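Local coordinates for protein GH26A (Muricauda sp. MAR_2010_75, PDB 6Q75) that probably hydrolyses beta-linked plant or algal polysaccharides such as mannans, as a glycoside hydrolase of family 26, at residues I46-H51 with S294-W299; P72-T77 with I104-W109; S125-I130 with V181-G186. One frame throughout, in Å; residues are numbered along the deposited sequence.

Contact 1: residues I46-H51 with S294-W299; sequences ILAGQH and SWFMVW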
loop_
_atom_site.group_PDB
_atom_site.type_symbol
_atom_site.label_atom_id
_atom_site.label_comp_id
_atom_site.label_asym_id
_atom_site.label_seq_id
_atom_site.Cartn_x
_atom_site.Cartn_y
_atom_site.Cartn_z
ATOM N N ILE A 46 -9.668 -10.814 9.293
ATOM C CA ILE A 46 -8.773 -9.712 8.934
ATOM C C ILE A 46 -7.329 -10.116 9.219
ATOM O O ILE A 46 -7.026 -10.668 10.283
ATOM C CB ILE A 46 -9.158 -8.407 9.668
ATOM C CG1 ILE A 46 -8.292 -7.239 9.212
ATOM C CG2 ILE A 46 -9.117 -8.599 11.196
ATOM C CD1 ILE A 46 -8.842 -5.879 9.622
ATOM N N LEU A 47 -6.436 -9.846 8.260
ATOM C CA LEU A 47 -5.019 -10.162 8.417
ATOM C C LEU A 47 -4.312 -9.077 9.218
ATOM O O LEU A 47 -4.413 -7.889 8.884
ATOM C CB LEU A 47 -4.349 -10.295 7.040
ATOM C CG LEU A 47 -4.903 -11.419 6.177
ATOM C CD1 LEU A 47 -4.592 -11.122 4.741
ATOM C CD2 LEU A 47 -4.245 -12.727 6.602
ATOM N N ALA A 48 -3.557 -9.481 10.254
ATOM C CA ALA A 48 -2.741 -8.524 11.016
ATOM C C ALA A 48 -1.472 -8.170 10.248
ATOM O O ALA A 48 -0.741 -9.061 9.807
ATOM C CB ALA A 48 -2.352 -9.098 12.378
ATOM N N GLY A 49 -1.170 -6.873 10.151
ATOM C CA GLY A 49 -0.038 -6.433 9.361
ATOM C C GLY A 49 0.743 -5.343 10.063
ATOM O O GLY A 49 0.237 -4.655 10.958
ATOM N N GLN A 50 1.992 -5.182 9.626
ATOM C CA GLN A 50 2.906 -4.240 10.270
ATOM C C GLN A 50 3.911 -3.731 9.243
ATOM O O GLN A 50 4.513 -4.532 8.527
ATOM C CB GLN A 50 3.633 -4.910 11.437
ATOM C CG GLN A 50 4.676 -4.006 12.102
ATOM C CD GLN A 50 4.051 -2.885 12.929
ATOM O OE1 GLN A 50 3.149 -3.113 13.727
ATOM N NE2 GLN A 50 4.556 -1.654 12.744
ATOM N N HIS A 51 4.117 -2.418 9.229
ATOM C CA HIS A 51 5.055 -1.728 8.350
ATOM C C HIS A 51 6.330 -1.392 9.110
ATOM O O HIS A 51 6.291 -1.132 10.316
ATOM C CB HIS A 51 4.403 -0.455 7.823
ATOM C CG HIS A 51 5.301 0.395 6.981
ATOM N ND1 HIS A 51 5.412 0.200 5.627
ATOM C CD2 HIS A 51 6.074 1.473 7.272
ATOM C CE1 HIS A 51 6.227 1.109 5.111
ATOM N NE2 HIS A 51 6.655 1.887 6.086
ATOM N N SER A 294 -9.946 -6.271 4.971
ATOM C CA SER A 294 -9.245 -7.527 4.738
ATOM C C SER A 294 -7.919 -7.615 5.454
ATOM O O SER A 294 -7.466 -8.725 5.733
ATOM C CB SER A 294 -8.981 -7.729 3.240
ATOM O OG SER A 294 -10.176 -7.553 2.517
ATOM N N TRP A 295 -7.264 -6.485 5.702
ATOM C CA TRP A 295 -6.068 -6.453 6.529
ATOM C C TRP A 295 -5.963 -5.064 7.127
ATOM O O TRP A 295 -6.673 -4.137 6.727
ATOM C CB TRP A 295 -4.776 -6.850 5.757
ATOM C CG TRP A 295 -4.216 -5.824 4.809
ATOM C CD1 TRP A 295 -3.421 -4.730 5.120
ATOM C CD2 TRP A 295 -4.362 -5.822 3.377
ATOM N NE1 TRP A 295 -3.087 -4.050 3.950
ATOM C CE2 TRP A 295 -3.662 -4.696 2.880
ATOM C CE3 TRP A 295 -5.030 -6.656 2.471
ATOM C CZ2 TRP A 295 -3.603 -4.387 1.502
ATOM C CZ3 TRP A 295 -4.990 -6.331 1.095
ATOM C CH2 TRP A 295 -4.267 -5.212 0.636
ATOM N N PHE A 296 -5.115 -4.946 8.141
ATOM C CA PHE A 296 -4.670 -3.653 8.631
ATOM C C PHE A 296 -3.155 -3.684 8.644
ATOM O O PHE A 296 -2.565 -4.758 8.759
ATOM C CB PHE A 296 -5.236 -3.350 10.040
ATOM C CG PHE A 296 -4.775 -4.299 11.108
ATOM C CD1 PHE A 296 -3.500 -4.198 11.674
ATOM C CD2 PHE A 296 -5.648 -5.248 11.625
ATOM C CE1 PHE A 296 -3.095 -5.060 12.708
ATOM C CE2 PHE A 296 -5.247 -6.116 12.643
ATOM C CZ PHE A 296 -3.972 -6.016 13.193
ATOM N N MET A 297 -2.520 -2.505 8.533
ATOM C CA MET A 297 -1.062 -2.428 8.605
ATOM C C MET A 297 -0.682 -1.272 9.520
ATOM O O MET A 297 -0.851 -0.110 9.146
ATOM C CB MET A 297 -0.440 -2.232 7.207
ATOM C CG MET A 297 1.065 -2.394 7.282
ATOM S SD MET A 297 1.967 -1.972 5.776
ATOM C CE MET A 297 1.593 -0.220 5.630
ATOM N N VAL A 298 -0.185 -1.586 10.720
ATOM C CA VAL A 298 0.230 -0.541 11.648
ATOM C C VAL A 298 1.507 0.128 11.161
ATOM O O VAL A 298 2.416 -0.528 10.624
ATOM C CB VAL A 298 0.403 -1.123 13.058
ATOM C CG1 VAL A 298 0.892 -0.053 14.015
ATOM C CG2 VAL A 298 -0.907 -1.664 13.525
ATOM N N TRP A 299 1.571 1.445 11.318
ATOM C CA TRP A 299 2.692 2.227 10.797
ATOM C C TRP A 299 3.850 2.197 11.785
ATOM O O TRP A 299 3.835 2.911 12.780
ATOM C CB TRP A 299 2.263 3.664 10.538
ATOM C CG TRP A 299 3.354 4.423 9.813
ATOM C CD1 TRP A 299 4.258 5.283 10.358
ATOM C CD2 TRP A 299 3.690 4.308 8.423
ATOM N NE1 TRP A 299 5.106 5.761 9.377
ATOM C CE2 TRP A 299 4.781 5.168 8.184
ATOM C CE3 TRP A 299 3.148 3.589 7.348
ATOM C CZ2 TRP A 299 5.362 5.312 6.908
ATOM C CZ3 TRP A 299 3.718 3.736 6.096
ATOM C CH2 TRP A 299 4.817 4.590 5.887
#

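Contact 2: residues P72-T77 with I104-W109; sequences PAVWGT and IVTLMW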
loop_
_atom_site.group_PDB
_atom_site.type_symbol
_atom_site.label_atom_id
_atom_site.label_comp_id
_atom_site.label_asym_id
_atom_site.label_seq_id
_atom_site.Cartn_x
_atom_site.Cartn_y
_atom_site.Cartn_z
ATOM N N PRO A 72 2.974 -10.878 12.654
ATOM C CA PRO A 72 1.942 -10.402 11.729
ATOM C C PRO A 72 1.876 -11.257 10.471
ATOM O O PRO A 72 2.890 -11.767 9.992
ATOM C CB PRO A 72 2.392 -8.976 11.398
ATOM C CG PRO A 72 3.255 -8.567 12.598
ATOM C CD PRO A 72 3.925 -9.820 13.046
ATOM N N ALA A 73 0.657 -11.409 9.942
ATOM C CA ALA A 73 0.489 -12.101 8.663
ATOM C C ALA A 73 1.051 -11.279 7.511
ATOM O O ALA A 73 1.563 -11.845 6.540
ATOM C CB ALA A 73 -0.986 -12.412 8.400
ATOM N N VAL A 74 0.927 -9.953 7.580
ATOM C CA VAL A 74 1.334 -9.072 6.489
ATOM C C VAL A 74 2.561 -8.284 6.919
ATOM O O VAL A 74 2.574 -7.660 7.992
ATOM C CB VAL A 74 0.191 -8.138 6.052
ATOM C CG1 VAL A 74 0.686 -7.079 5.079
ATOM C CG2 VAL A 74 -0.955 -8.958 5.433
ATOM N N TRP A 75 3.583 -8.306 6.060
ATOM C CA TRP A 75 4.856 -7.631 6.251
ATOM C C TRP A 75 4.933 -6.512 5.222
ATOM O O TRP A 75 4.744 -6.772 4.029
ATOM C CB TRP A 75 6.008 -8.624 6.038
ATOM C CG TRP A 75 7.414 -8.037 6.033
ATOM C CD1 TRP A 75 8.228 -7.884 7.120
ATOM C CD2 TRP A 75 8.157 -7.543 4.904
ATOM N NE1 TRP A 75 9.428 -7.331 6.746
ATOM C CE2 TRP A 75 9.412 -7.106 5.391
ATOM C CE3 TRP A 75 7.890 -7.437 3.530
ATOM C CZ2 TRP A 75 10.397 -6.572 4.562
ATOM C CZ3 TRP A 75 8.883 -6.889 2.698
ATOM C CH2 TRP A 75 10.118 -6.471 3.222
ATOM N N GLY A 76 5.205 -5.293 5.665
ATOM C CA GLY A 76 5.275 -4.155 4.755
ATOM C C GLY A 76 6.525 -3.310 4.904
ATOM O O GLY A 76 7.033 -3.123 6.007
ATOM N N THR A 77 7.042 -2.841 3.771
ATOM C CA THR A 77 8.013 -1.746 3.824
ATOM C C THR A 77 7.817 -0.905 2.562
ATOM O O THR A 77 6.751 -0.959 1.935
ATOM C CB THR A 77 9.456 -2.252 4.066
ATOM O OG1 THR A 77 10.315 -1.121 4.372
ATOM C CG2 THR A 77 10.012 -3.040 2.875
ATOM N N ILE A 104 2.755 -12.517 4.116
ATOM C CA ILE A 104 2.219 -11.885 2.911
ATOM C C ILE A 104 2.896 -10.528 2.774
ATOM O O ILE A 104 3.005 -9.791 3.756
ATOM C CB ILE A 104 0.686 -11.762 2.990
ATOM C CG1 ILE A 104 0.036 -13.161 2.982
ATOM C CG2 ILE A 104 0.133 -10.929 1.850
ATOM C CD1 ILE A 104 -1.422 -13.158 3.442
ATOM N N VAL A 105 3.407 -10.207 1.573
ATOM C CA VAL A 105 4.289 -9.049 1.393
ATOM C C VAL A 105 3.511 -7.885 0.799
ATOM O O VAL A 105 2.840 -8.038 -0.228
ATOM C CB VAL A 105 5.479 -9.396 0.479
ATOM C CG1 VAL A 105 6.230 -8.098 0.038
ATOM C CG2 VAL A 105 6.393 -10.376 1.147
ATOM N N THR A 106 3.640 -6.696 1.407
ATOM C CA THR A 106 3.121 -5.478 0.793
ATOM C C THR A 106 4.236 -4.439 0.680
ATOM O O THR A 106 5.095 -4.333 1.558
ATOM C CB THR A 106 1.896 -4.895 1.568
ATOM O OG1 THR A 106 1.393 -3.759 0.853
ATOM C CG2 THR A 106 2.232 -4.497 3.023
ATOM N N LEU A 107 4.256 -3.716 -0.443
ATOM C CA LEU A 107 5.281 -2.704 -0.694
ATOM C C LEU A 107 4.627 -1.423 -1.197
ATOM O O LEU A 107 3.660 -1.466 -1.968
ATOM C CB LEU A 107 6.319 -3.206 -1.727
ATOM C CG LEU A 107 7.098 -4.431 -1.219
ATOM C CD1 LEU A 107 7.954 -5.024 -2.356
ATOM C CD2 LEU A 107 7.971 -4.067 -0.008
ATOM N N MET A 108 5.136 -0.288 -0.717
ATOM C CA MET A 108 4.726 1.040 -1.150
ATOM C C MET A 108 5.953 1.791 -1.676
ATOM O O MET A 108 7.061 1.241 -1.754
ATOM C CB MET A 108 4.060 1.810 -0.002
ATOM C CG MET A 108 5.019 2.068 1.158
ATOM S SD MET A 108 4.192 2.714 2.628
ATOM C CE MET A 108 3.429 4.201 1.963
ATOM N N TRP A 109 5.759 3.070 -1.996
ATOM C CA TRP A 109 6.801 3.803 -2.711
ATOM C C TRP A 109 6.640 5.305 -2.545
ATOM O O TRP A 109 6.136 5.981 -3.449
ATOM C CB TRP A 109 6.783 3.418 -4.191
ATOM C CG TRP A 109 7.903 4.018 -5.037
ATOM C CD1 TRP A 109 9.161 4.374 -4.621
ATOM C CD2 TRP A 109 7.822 4.377 -6.425
ATOM N NE1 TRP A 109 9.890 4.888 -5.696
ATOM C CE2 TRP A 109 9.076 4.919 -6.797
ATOM C CE3 TRP A 109 6.814 4.273 -7.391
ATOM C CZ2 TRP A 109 9.359 5.356 -8.119
ATOM C CZ3 TRP A 109 7.088 4.723 -8.691
ATOM C CH2 TRP A 109 8.347 5.263 -9.031
#

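Contact 3: residues S125-I130 with V181-G186; sequences SVQGEI and VWFWWG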
loop_
_atom_site.group_PDB
_atom_site.type_symbol
_atom_site.label_atom_id
_atom_site.label_comp_id
_atom_site.label_asym_id
_atom_site.label_seq_id
_atom_site.Cartn_x
_atom_site.Cartn_y
_atom_site.Cartn_z
ATOM N N SER A 125 10.464 17.565 -1.781
ATOM C CA SER A 125 10.224 16.776 -2.981
ATOM C C SER A 125 8.955 15.949 -2.850
ATOM O O SER A 125 7.975 16.211 -3.553
ATOM C CB SER A 125 11.439 15.878 -3.271
ATOM O OG SER A 125 11.450 15.448 -4.623
ATOM N N VAL A 126 8.934 15.004 -1.920
ATOM C CA VAL A 126 7.764 14.140 -1.721
ATOM C C VAL A 126 6.523 14.979 -1.429
ATOM O O VAL A 126 5.446 14.753 -1.998
ATOM C CB VAL A 126 8.047 13.157 -0.580
ATOM C CG1 VAL A 126 6.852 12.209 -0.384
ATOM C CG2 VAL A 126 9.330 12.371 -0.869
ATOM N N GLN A 127 6.668 15.987 -0.564
ATOM C CA GLN A 127 5.595 16.920 -0.239
ATOM C C GLN A 127 5.824 18.299 -0.855
ATOM O O GLN A 127 5.252 19.292 -0.393
ATOM C CB GLN A 127 5.430 17.003 1.284
ATOM C CG GLN A 127 5.155 15.630 1.895
ATOM C CD GLN A 127 4.450 15.692 3.246
ATOM O OE1 GLN A 127 4.621 16.642 4.001
ATOM N NE2 GLN A 127 3.671 14.660 3.555
ATOM N N GLY A 128 6.638 18.381 -1.924
ATOM C CA GLY A 128 6.891 19.644 -2.592
ATOM C C GLY A 128 5.769 20.032 -3.547
ATOM O O GLY A 128 4.868 19.250 -3.824
ATOM N N GLU A 129 5.788 21.293 -3.980
ATOM C CA GLU A 129 4.807 21.779 -4.944
ATOM C C GLU A 129 5.185 21.341 -6.358
ATOM O O GLU A 129 6.365 21.241 -6.696
ATOM C CB GLU A 129 4.707 23.309 -4.892
ATOM N N ILE A 130 4.169 21.099 -7.187
ATOM C CA ILE A 130 4.361 20.757 -8.595
ATOM C C ILE A 130 3.378 21.567 -9.431
ATOM O O ILE A 130 2.206 21.702 -9.067
ATOM C CB ILE A 130 4.196 19.244 -8.829
ATOM C CG1 ILE A 130 4.503 18.889 -10.283
ATOM C CG2 ILE A 130 2.795 18.773 -8.359
ATOM C CD1 ILE A 130 4.632 17.412 -10.528
ATOM N N VAL A 181 -3.935 16.501 0.087
ATOM C CA VAL A 181 -3.262 17.645 -0.515
ATOM C C VAL A 181 -1.762 17.672 -0.232
ATOM O O VAL A 181 -1.059 18.545 -0.762
ATOM C CB VAL A 181 -3.886 18.984 -0.058
ATOM C CG1 VAL A 181 -5.369 19.026 -0.429
ATOM C CG2 VAL A 181 -3.705 19.189 1.480
ATOM N N TRP A 182 -1.230 16.711 0.518
ATOM C CA TRP A 182 0.128 16.872 1.026
ATOM C C TRP A 182 1.221 16.334 0.106
ATOM O O TRP A 182 2.308 16.922 0.062
ATOM C CB TRP A 182 0.261 16.211 2.399
ATOM C CG TRP A 182 -0.446 14.894 2.587
ATOM C CD1 TRP A 182 0.094 13.644 2.431
ATOM C CD2 TRP A 182 -1.805 14.698 3.007
ATOM N NE1 TRP A 182 -0.849 12.680 2.741
ATOM C CE2 TRP A 182 -2.022 13.302 3.086
ATOM C CE3 TRP A 182 -2.863 15.563 3.300
ATOM C CZ2 TRP A 182 -3.258 12.751 3.453
ATOM C CZ3 TRP A 182 -4.093 15.021 3.689
ATOM C CH2 TRP A 182 -4.281 13.624 3.750
ATOM N N PHE A 183 0.976 15.254 -0.624
ATOM C CA PHE A 183 1.994 14.724 -1.531
ATOM C C PHE A 183 1.922 15.416 -2.886
ATOM O O PHE A 183 0.873 15.910 -3.298
ATOM C CB PHE A 183 1.799 13.213 -1.718
ATOM C CG PHE A 183 2.113 12.386 -0.492
ATOM C CD1 PHE A 183 3.285 12.580 0.220
ATOM C CD2 PHE A 183 1.229 11.400 -0.061
ATOM C CE1 PHE A 183 3.577 11.798 1.334
ATOM C CE2 PHE A 183 1.501 10.641 1.059
ATOM C CZ PHE A 183 2.676 10.824 1.753
ATOM N N TRP A 184 3.051 15.404 -3.622
ATOM C CA TRP A 184 3.048 16.090 -4.909
ATOM C C TRP A 184 2.065 15.460 -5.889
ATOM O O TRP A 184 1.571 16.142 -6.789
ATOM C CB TRP A 184 4.459 16.130 -5.518
ATOM C CG TRP A 184 5.074 14.804 -5.881
ATOM C CD1 TRP A 184 5.985 14.100 -5.155
ATOM C CD2 TRP A 184 4.884 14.074 -7.106
ATOM N NE1 TRP A 184 6.349 12.950 -5.836
ATOM C CE2 TRP A 184 5.691 12.920 -7.037
ATOM C CE3 TRP A 184 4.093 14.278 -8.240
ATOM C CZ2 TRP A 184 5.722 11.955 -8.060
ATOM C CZ3 TRP A 184 4.132 13.325 -9.261
ATOM C CH2 TRP A 184 4.941 12.177 -9.155
ATOM N N TRP A 185 1.779 14.174 -5.752
ATOM C CA TRP A 185 0.809 13.513 -6.616
ATOM C C TRP A 185 -0.624 13.636 -6.094
ATOM O O TRP A 185 -1.542 13.038 -6.673
ATOM C CB TRP A 185 1.184 12.037 -6.781
ATOM C CG TRP A 185 1.175 11.269 -5.488
ATOM C CD1 TRP A 185 0.088 10.686 -4.882
ATOM C CD2 TRP A 185 2.302 10.954 -4.678
ATOM N NE1 TRP A 185 0.472 10.060 -3.715
ATOM C CE2 TRP A 185 1.824 10.204 -3.566
ATOM C CE3 TRP A 185 3.665 11.270 -4.750
ATOM C CZ2 TRP A 185 2.665 9.750 -2.565
ATOM C CZ3 TRP A 185 4.507 10.819 -3.758
ATOM C CH2 TRP A 185 3.999 10.069 -2.662
ATOM N N GLY A 186 -0.829 14.388 -5.014
ATOM C CA GLY A 186 -2.126 14.463 -4.376
ATOM C C GLY A 186 -3.022 15.548 -4.936
ATOM O O GLY A 186 -2.561 16.538 -5.516
HETATM O O HOH W 1 2.540 19.518 1.016
#

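Contact 1: residues I46-H51 with S294-W299
His-51 and Trp-299 lie side by side at the ends of two parallel neighbouring strands, 46-51 and 294-299, their side chains pointing the same way. The imidazole can be followed outward from its root. His-51 CB touches Met-297 SD at 3.5 Å and also lies against Val-298 O. With CG anti to the backbone N (chi1 176°), the ring is carried over the six-membered ring of Trp-299: CG and CD2 rest above CZ3 and CE3, and at the tip His-51 NE2 comes within 3.3 Å of Trp-299 CH2. This is an offset stack, the planes tilted by just 12°, and it probably helps to hold the two rings flat against each other; Met-297 CE approaches the imidazole near ND1.

Further back the ladder is stitched by backbone bonds. Leu-47 N reaches Ser-294 O almost straight at 3.0 Å, Phe-296 N returns to Leu-47 O, Val-298 N binds Gly-49 O, and His-51 N closes on Val-298 O at 2.9 Å. A side chain at Gly-49 would run into Phe-296 O. On the face shared by Ala-48 and Phe-296, the phenyl ring folds back over the first strand: Ala-48 CA sits over its face in a CH-pi contact, 3.9 Å from the ring centroid, while Ile-46 CD1 meets its edge. Gln-50 bends at chi2 (72°), bringing OE1 to 3.5 Å from Val-298 CB and letting NE2 bond its own neighbour's carbonyl, His-51 O, at 3.0 Å.

Leu-47, Met-297, His-51 and Trp-299 also touch strand 104-108, so their face looks into the barrel. Pairing the first barrel strand with the eighth, 293-299, closes the (beta/alpha)8 barrel characteristic of family 26, whose active site probably lies, as in relatives, at the C-terminal strand ends.

Contact 2: residues P72-T77 with I104-W109
Trp-75 and Val-105 stand side by side on two parallel strands, and the contact is firmest around and before them. Ile-104 N to Ala-73 O, Trp-75 N to Ile-104 O and Thr-106 N to Trp-75 O are all hydrogen bonds of 2.8 Å and nearly straight. Over this ladder Val-105 CG1 meets the edge of the indole, 3.9 Å from Trp-75 CE3, and Leu-107 CD2 reaches the neighbouring corner, CZ3. On the other face Thr-106 has its methyl between backbone N and carbonyl carbon, OG1 taking the anti place (chi1 -176°). That turn presses CG2 to 3.5 Å from Gly-76 CA and to 3.6 Å from Val-74 CG1; a side chain at Gly-76 would collide with the methyl. Thr-106 OG1 is held by Leu-171 O and Arg-173 NH2.

Toward the C-terminal ends the grip slackens, although the touching residues remain buried. Thr-77 N makes only a weak bond to Thr-106 O, 3.3 Å long and bent to 149°, and Met-108 N reaches Thr-77 O at 3.2 Å. Here Thr-77 CG2 against Leu-107 CD2, at 3.7 Å, supplies the apolar touch.

The pair forms the two strands of a beta-alpha-beta unit: helix 88-100 packs on Trp-75 and Thr-77, strand 46-51 flanks one side, and strand 170-173 flanks the other.

Contact 3: residues S125-I130 with V181-G186
Trp-184 N donates a hydrogen bond of 3.0 Å to Val-126 O, joining the end of helix 122-126, which the chain leaves at Gln-127, to a type I turn running from Phe-183 to Gly-186. Nearby, one water donates to both Gln-127 O (3.1 Å) and Trp-182 O (2.8 Å), a second bridge between the backbones.

Val-126 and Phe-183 point the same way, with Val-126 CG1 3.6 Å from Phe-183 CD1. The phenyl ring is itself sandwiched: Trp-182 CD1 lies over the centre of one face, Trp-185 CH2 over the rim of the opposite one. Gln-127, extended beyond CG, slants across this group, its NE2 3.6 Å from Phe-183 CE1 and 3.9 Å from Trp-182 CD1, the amide turned 65° from the phenyl plane. An alanine here, lacking the amide, is likely to open a gap beside Phe-183 CE1 and Trp-182 CD1.

Trp-184 has CG between its backbone N and carbonyl carbon (chi1 64°), which brings CD1 to 3.3 Å from Ser-125 O; Ile-130 CD1 comes within 3.9 Å of Trp-184 CE3.

Trp-182 NE1 is bonded to Glu-177 OE1 and Trp-184 NE1 to Val-111 O. Helix 132-138 packs on Trp-184 and Trp-185 through Trp-135, and helix 194-208 adds Phe-194 and Leu-197 against Trp-185. Outside the barrel strands, the loop between strand 170-173 and helix 194-208 is thus packed on the end of helix 122-126.

Contacts 1 and 2 are adjoining parts of one barrel sheet, their centres 8 Å apart. Strand 46-51 is common ground: Ala-48 O lies 2.9 Å from Val-74 N and Gln-50 N 3.0 Å from Val-74 O, both probable hydrogen bonds, and His-51 CE1 packs on Met-108 SD at 3.6 Å. Contact 3 joins a helix end to a loop, its nearest atoms about 8 Å from contact 1 and about 5 Å from contact 2 (centres about 26 and 24 Å). Bound Tris, probably from the crystallisation liquor, lies about 3 Å from the side chain of Trp-299 and about 4 Å from those of Met-108 and Phe-183, consistent with all three contacts lying near a pocket, perhaps the substrate cleft.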